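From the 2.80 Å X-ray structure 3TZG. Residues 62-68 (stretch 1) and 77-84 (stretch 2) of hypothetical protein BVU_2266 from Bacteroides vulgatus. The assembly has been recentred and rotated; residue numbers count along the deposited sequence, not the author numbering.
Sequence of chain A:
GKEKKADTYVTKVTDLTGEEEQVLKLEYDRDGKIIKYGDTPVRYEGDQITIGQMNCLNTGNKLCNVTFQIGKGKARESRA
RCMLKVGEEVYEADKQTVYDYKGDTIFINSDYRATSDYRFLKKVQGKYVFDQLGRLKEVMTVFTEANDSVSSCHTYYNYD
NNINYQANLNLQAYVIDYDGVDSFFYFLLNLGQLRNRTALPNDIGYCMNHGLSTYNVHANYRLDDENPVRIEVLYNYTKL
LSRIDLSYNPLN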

ATOM      1  N   LYS A  62       1.482  11.162   9.890  1.00 96.59           N
ATOM      2  CA  LYS A  62       1.886  10.226   8.837  1.00 94.12           C
ATOM      3  C   LYS A  62       2.012  10.950   7.468  1.00 95.65           C
ATOM      4  O   LYS A  62       3.086  11.447   7.160  1.00 95.00           O
ATOM      5  CB  LYS A  62       0.901   9.048   8.740  1.00 95.55           C
ATOM      6  N   LEU A  63       0.911  10.979   6.660  1.00 90.39           N
ATOM      7  CA  LEU A  63       0.767  11.620   5.345  1.00 89.02           C
ATOM      8  C   LEU A  63      -0.001  12.954   5.444  1.00 91.97           C
ATOM      9  O   LEU A  63      -1.124  12.972   5.933  1.00 92.59           O
ATOM     10  CB  LEU A  63       0.011  10.666   4.380  1.00 87.58           C
ATOM     11  CG  LEU A  63      -0.419  11.247   3.014  1.00 92.08           C
ATOM     12  CD1 LEU A  63       0.731  11.208   2.002  1.00 90.59           C
ATOM     13  CD2 LEU A  63      -1.632  10.514   2.473  1.00 94.21           C
ATOM     14  N   CYS A  64       0.558  14.042   4.919  1.00 86.69           N
ATOM     15  CA  CYS A  64      -0.149  15.322   4.936  1.00 87.31           C
ATOM     16  C   CYS A  64      -0.985  15.477   3.635  1.00 86.32           C
ATOM     17  O   CYS A  64      -2.033  16.125   3.674  1.00 86.81           O
ATOM     18  CB  CYS A  64       0.819  16.490   5.135  1.00 89.44           C
ATOM     19  SG  CYS A  64       1.771  16.425   6.685  1.00 94.09           S
ATOM     20  N   ASN A  65      -0.505  14.902   2.495  1.00 78.26           N
ATOM     21  CA  ASN A  65      -1.139  14.889   1.164  1.00 76.13           C
ATOM     22  C   ASN A  65      -0.236  14.219   0.125  1.00 73.01           C
ATOM     23  O   ASN A  65       0.971  14.135   0.318  1.00 71.85           O
ATOM     24  CB  ASN A  65      -1.520  16.305   0.659  1.00 80.69           C
ATOM     25  CG  ASN A  65      -0.353  17.209   0.342  1.00110.39           C
ATOM     26  OD1 ASN A  65       0.256  17.142  -0.748  1.00106.75           O
ATOM     27  ND2 ASN A  65      -0.071  18.127   1.259  1.00104.69           N
ATOM     28  N   VAL A  66      -0.830  13.814  -1.004  1.00 65.63           N
ATOM     29  CA  VAL A  66      -0.139  13.231  -2.148  1.00 62.62           C
ATOM     30  C   VAL A  66      -0.901  13.647  -3.429  1.00 65.48           C
ATOM     31  O   VAL A  66      -2.129  13.627  -3.457  1.00 65.21           O
ATOM     32  CB  VAL A  66       0.076  11.682  -2.049  1.00 62.84           C
ATOM     33  CG1 VAL A  66      -1.229  10.923  -1.801  1.00 61.65           C
ATOM     34  CG2 VAL A  66       0.805  11.134  -3.275  1.00 61.35           C
ATOM     35  N   THR A  67      -0.167  14.051  -4.465  1.00 61.38           N
ATOM     36  CA  THR A  67      -0.761  14.364  -5.753  1.00 61.29           C
ATOM     37  C   THR A  67      -0.123  13.398  -6.739  1.00 61.73           C
ATOM     38  O   THR A  67       1.099  13.294  -6.784  1.00 62.08           O
ATOM     39  CB  THR A  67      -0.609  15.855  -6.112  1.00 70.07           C
ATOM     40  OG1 THR A  67      -1.141  16.652  -5.050  1.00 71.47           O
ATOM     41  CG2 THR A  67      -1.295  16.219  -7.444  1.00 67.71           C
ATOM     42  N   PHE A  68      -0.947  12.630  -7.456  1.00 55.20           N
ATOM     43  CA  PHE A  68      -0.504  11.680  -8.480  1.00 52.58           C
ATOM     44  C   PHE A  68      -0.713  12.249  -9.854  1.00 57.75           C
ATOM     45  O   PHE A  68      -1.785  12.803 -10.128  1.00 60.95           O
ATOM     46  CB  PHE A  68      -1.250  10.344  -8.383  1.00 52.22           C
ATOM     47  CG  PHE A  68      -1.031   9.537  -7.139  1.00 51.56           C
ATOM     48  CD1 PHE A  68      -0.022   8.586  -7.079  1.00 52.05           C
ATOM     49  CD2 PHE A  68      -1.891   9.658  -6.054  1.00 54.53           C
ATOM     50  CE1 PHE A  68       0.164   7.813  -5.935  1.00 51.74           C
ATOM     51  CE2 PHE A  68      -1.716   8.875  -4.915  1.00 56.47           C
ATOM     52  CZ  PHE A  68      -0.675   7.970  -4.859  1.00 52.87           C
ATOM     53  N   GLU A  77       4.103   9.472 -11.877  1.00 48.90           N
ATOM     54  CA  GLU A  77       4.900  10.140 -10.842  1.00 47.36           C
ATOM     55  C   GLU A  77       3.993  10.740  -9.775  1.00 51.65           C
ATOM     56  O   GLU A  77       2.819  10.987 -10.056  1.00 51.64           O
ATOM     57  CB  GLU A  77       5.767  11.233 -11.487  1.00 49.14           C
ATOM     58  CG  GLU A  77       4.940  12.189 -12.306  1.00 56.47           C
ATOM     59  CD  GLU A  77       5.701  13.218 -13.091  1.00 72.66           C
ATOM     60  OE1 GLU A  77       6.110  14.229 -12.477  1.00 54.63           O
ATOM     61  OE2 GLU A  77       5.737  13.095 -14.336  1.00 72.20           O
ATOM     62  N   SER A  78       4.520  10.971  -8.557  1.00 49.07           N
ATOM     63  CA  SER A  78       3.740  11.568  -7.452  1.00 49.46           C
ATOM     64  C   SER A  78       4.620  12.435  -6.542  1.00 56.70           C
ATOM     65  O   SER A  78       5.844  12.229  -6.489  1.00 56.77           O
ATOM     66  CB  SER A  78       3.058  10.495  -6.606  1.00 48.55           C
ATOM     67  OG  SER A  78       3.977   9.877  -5.714  1.00 56.03           O
ATOM     68  N   ARG A  79       3.993  13.399  -5.830  1.00 54.30           N
ATOM     69  CA  ARG A  79       4.654  14.241  -4.848  1.00 54.93           C
ATOM     70  C   ARG A  79       3.810  14.244  -3.597  1.00 60.80           C
ATOM     71  O   ARG A  79       2.593  14.451  -3.672  1.00 62.00           O
ATOM     72  CB  ARG A  79       4.952  15.662  -5.349  1.00 57.60           C
ATOM     73  CG  ARG A  79       5.966  16.329  -4.428  1.00 71.80           C
ATOM     74  CD  ARG A  79       6.708  17.497  -5.001  1.00 89.10           C
ATOM     75  NE  ARG A  79       7.784  17.826  -4.071  1.00104.59           N
ATOM     76  CZ  ARG A  79       8.701  18.759  -4.282  1.00117.41           C
ATOM     77  NH1 ARG A  79       8.680  19.480  -5.395  1.00106.86           N
ATOM     78  NH2 ARG A  79       9.649  18.979  -3.379  1.00 99.05           N
ATOM     79  N   ALA A  80       4.453  13.989  -2.450  1.00 57.50           N
ATOM     80  CA  ALA A  80       3.777  13.913  -1.166  1.00 57.50           C
ATOM     81  C   ALA A  80       4.487  14.696  -0.096  1.00 64.57           C
ATOM     82  O   ALA A  80       5.715  14.849  -0.120  1.00 65.60           O
ATOM     83  CB  ALA A  80       3.678  12.465  -0.734  1.00 56.31           C
ATOM     84  N   ARG A  81       3.701  15.206   0.847  1.00 62.26           N
ATOM     85  CA  ARG A  81       4.199  15.867   2.039  1.00 63.38           C
ATOM     86  C   ARG A  81       3.887  14.931   3.176  1.00 68.52           C
ATOM     87  O   ARG A  81       2.750  14.481   3.293  1.00 67.15           O
ATOM     88  CB  ARG A  81       3.626  17.278   2.231  1.00 62.92           C
ATOM     89  CG  ARG A  81       4.178  17.937   3.490  1.00 68.35           C
ATOM     90  CD  ARG A  81       4.197  19.438   3.398  1.00 79.39           C
ATOM     91  NE  ARG A  81       5.142  19.884   2.380  1.00 85.66           N
ATOM     92  CZ  ARG A  81       5.371  21.155   2.077  1.00101.08           C
ATOM     93  NH1 ARG A  81       4.741  22.124   2.726  1.00 88.29           N
ATOM     94  NH2 ARG A  81       6.241  21.467   1.127  1.00 92.47           N
ATOM     95  N   CYS A  82       4.897  14.570   3.962  1.00 67.43           N
ATOM     96  CA  CYS A  82       4.722  13.607   5.041  1.00 67.67           C
ATOM     97  C   CYS A  82       5.688  13.866   6.176  1.00 76.16           C
ATOM     98  O   CYS A  82       6.604  14.672   6.051  1.00 78.59           O
ATOM     99  CB  CYS A  82       4.914  12.197   4.498  1.00 65.59           C
ATOM    100  SG  CYS A  82       6.555  11.892   3.811  1.00 68.91           S
HETATM  101  N   MSE A  83       5.482  13.150   7.277  1.00 73.87           N
HETATM  102  CA  MSE A  83       6.350  13.128   8.444  1.00 75.07           C
HETATM  103  C   MSE A  83       7.232  11.933   8.287  1.00 78.31           C
HETATM  104  O   MSE A  83       6.725  10.873   7.923  1.00 78.17           O
HETATM  105  CB  MSE A  83       5.530  13.084   9.738  1.00 78.64           C
HETATM  106  CG  MSE A  83       4.570  14.253   9.889  1.00 88.24           C
HETATM  107 SE   MSE A  83       5.446  16.024   9.870  0.75100.41          SE
HETATM  108  CE  MSE A  83       6.844  15.768  11.288  1.00 98.39           C
ATOM    109  N   LEU A  84       8.535  12.080   8.450  1.00 74.84           N
ATOM    110  CA  LEU A  84       9.413  10.937   8.269  1.00 73.79           C
ATOM    111  C   LEU A  84      10.265  10.730   9.504  1.00 83.60           C
ATOM    112  O   LEU A  84      10.988  11.640   9.918  1.00 85.61           O
ATOM    113  CB  LEU A  84      10.306  11.113   7.013  1.00 72.66           C
ATOM    114  CG  LEU A  84      11.178   9.916   6.599  1.00 74.41           C
ATOM    115  CD1 LEU A  84      10.386   8.922   5.820  1.00 71.90           C
ATOM    116  CD2 LEU A  84      12.328  10.358   5.763  1.00 74.99           C
TER

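Residues 77-84 form an extended strand that pairs antiparallel with residues 62-68, and the association, which buries 534 Å² in total, rests mainly on backbone hydrogen bonds. The two strand axes approach to 4.7 Å with their directions 170° apart. Apart from Cys 64, at the bulge, the paired side chains fall on two faces: a buried one, carrying Leu 63, Val 66, Phe 68, Ser 78, Ala 80 and Cys 82, and a more open one with Asn 65, Thr 67, Arg 79 and Arg 81.

At the start of stretch 2, Glu 77 contributes little. Its CA-to-CB bond points away from stretch 1, and its exposed carboxylate remains far from the partner strand, an undemanding position for a charged group. Ser 78 follows on the buried face, in a non-hydrogen-bonded pair with Phe 68. Its CB lies 3.7 Å from Phe 68 CD1, approaching the ring obliquely, and 4.1 Å from Val 66 CG2. The small side chain therefore fits beside two bulky ones, while its hydroxyl is satisfied elsewhere in the structure. The backbone adds a CA-H...O contact, with Ser 78 CA 3.2 Å from Thr 67 O.

Arg 79 and Thr 67 form a hydrogen-bonded pair closed by two main-chain bonds: Arg 79 N donates to Thr 67 O at 3.0 Å, and Thr 67 N donates to Arg 79 O at 2.9 Å. Arg 79 O also receives a CA-H...O contact from Val 66 CA at 3.4 Å. The end of the long Arg 79 side chain leads away from stretch 1, and the residue is exposed, a setting that suits a charged group.

Ala 80 returns to the buried face opposite Val 66, where the CA atoms are only 4.1 Å apart. Its methyl group suits this close pairing: Ala 80 CB packs 3.9 Å from Val 66 CB and 4.2 Å from Leu 63 CD1, making apolar contacts with both. Ala 80 CA meanwhile lies 3.2 Å from Asn 65 O in another CA-H...O contact.

At Arg 81 the regular ladder is interrupted by a beta bulge, which shifts the register by one residue between Leu 63 and Asn 65. Arg 81 N donates to Asn 65 O at 3.0 Å, whereas Arg 81 O accepts from Cys 64 N at 2.8 Å and, weakly, from Asn 65 N at 3.4 Å. One carbonyl thus serves two successive amides where stretch 1 turns its corner. Cys 64 points toward stretch 2, and its CB lies 4.0 Å from Arg 81 CG. The aliphatic part of Arg 81 also packs near Asn 65, with Arg 81 CB 3.9 Å from Asn 65 ND2, before the side chain leads away.

Beyond the bulge, Cys 82 pairs with Leu 63 on the buried face, and its CB comes within 3.3 Å of Lys 62 O. That carbonyl accepts a nearly linear hydrogen bond from Met 83 N at 2.9 Å. The exposed selenomethionine side chain of Met 83 leads away, and Leu 84 makes no contact with stretch 1.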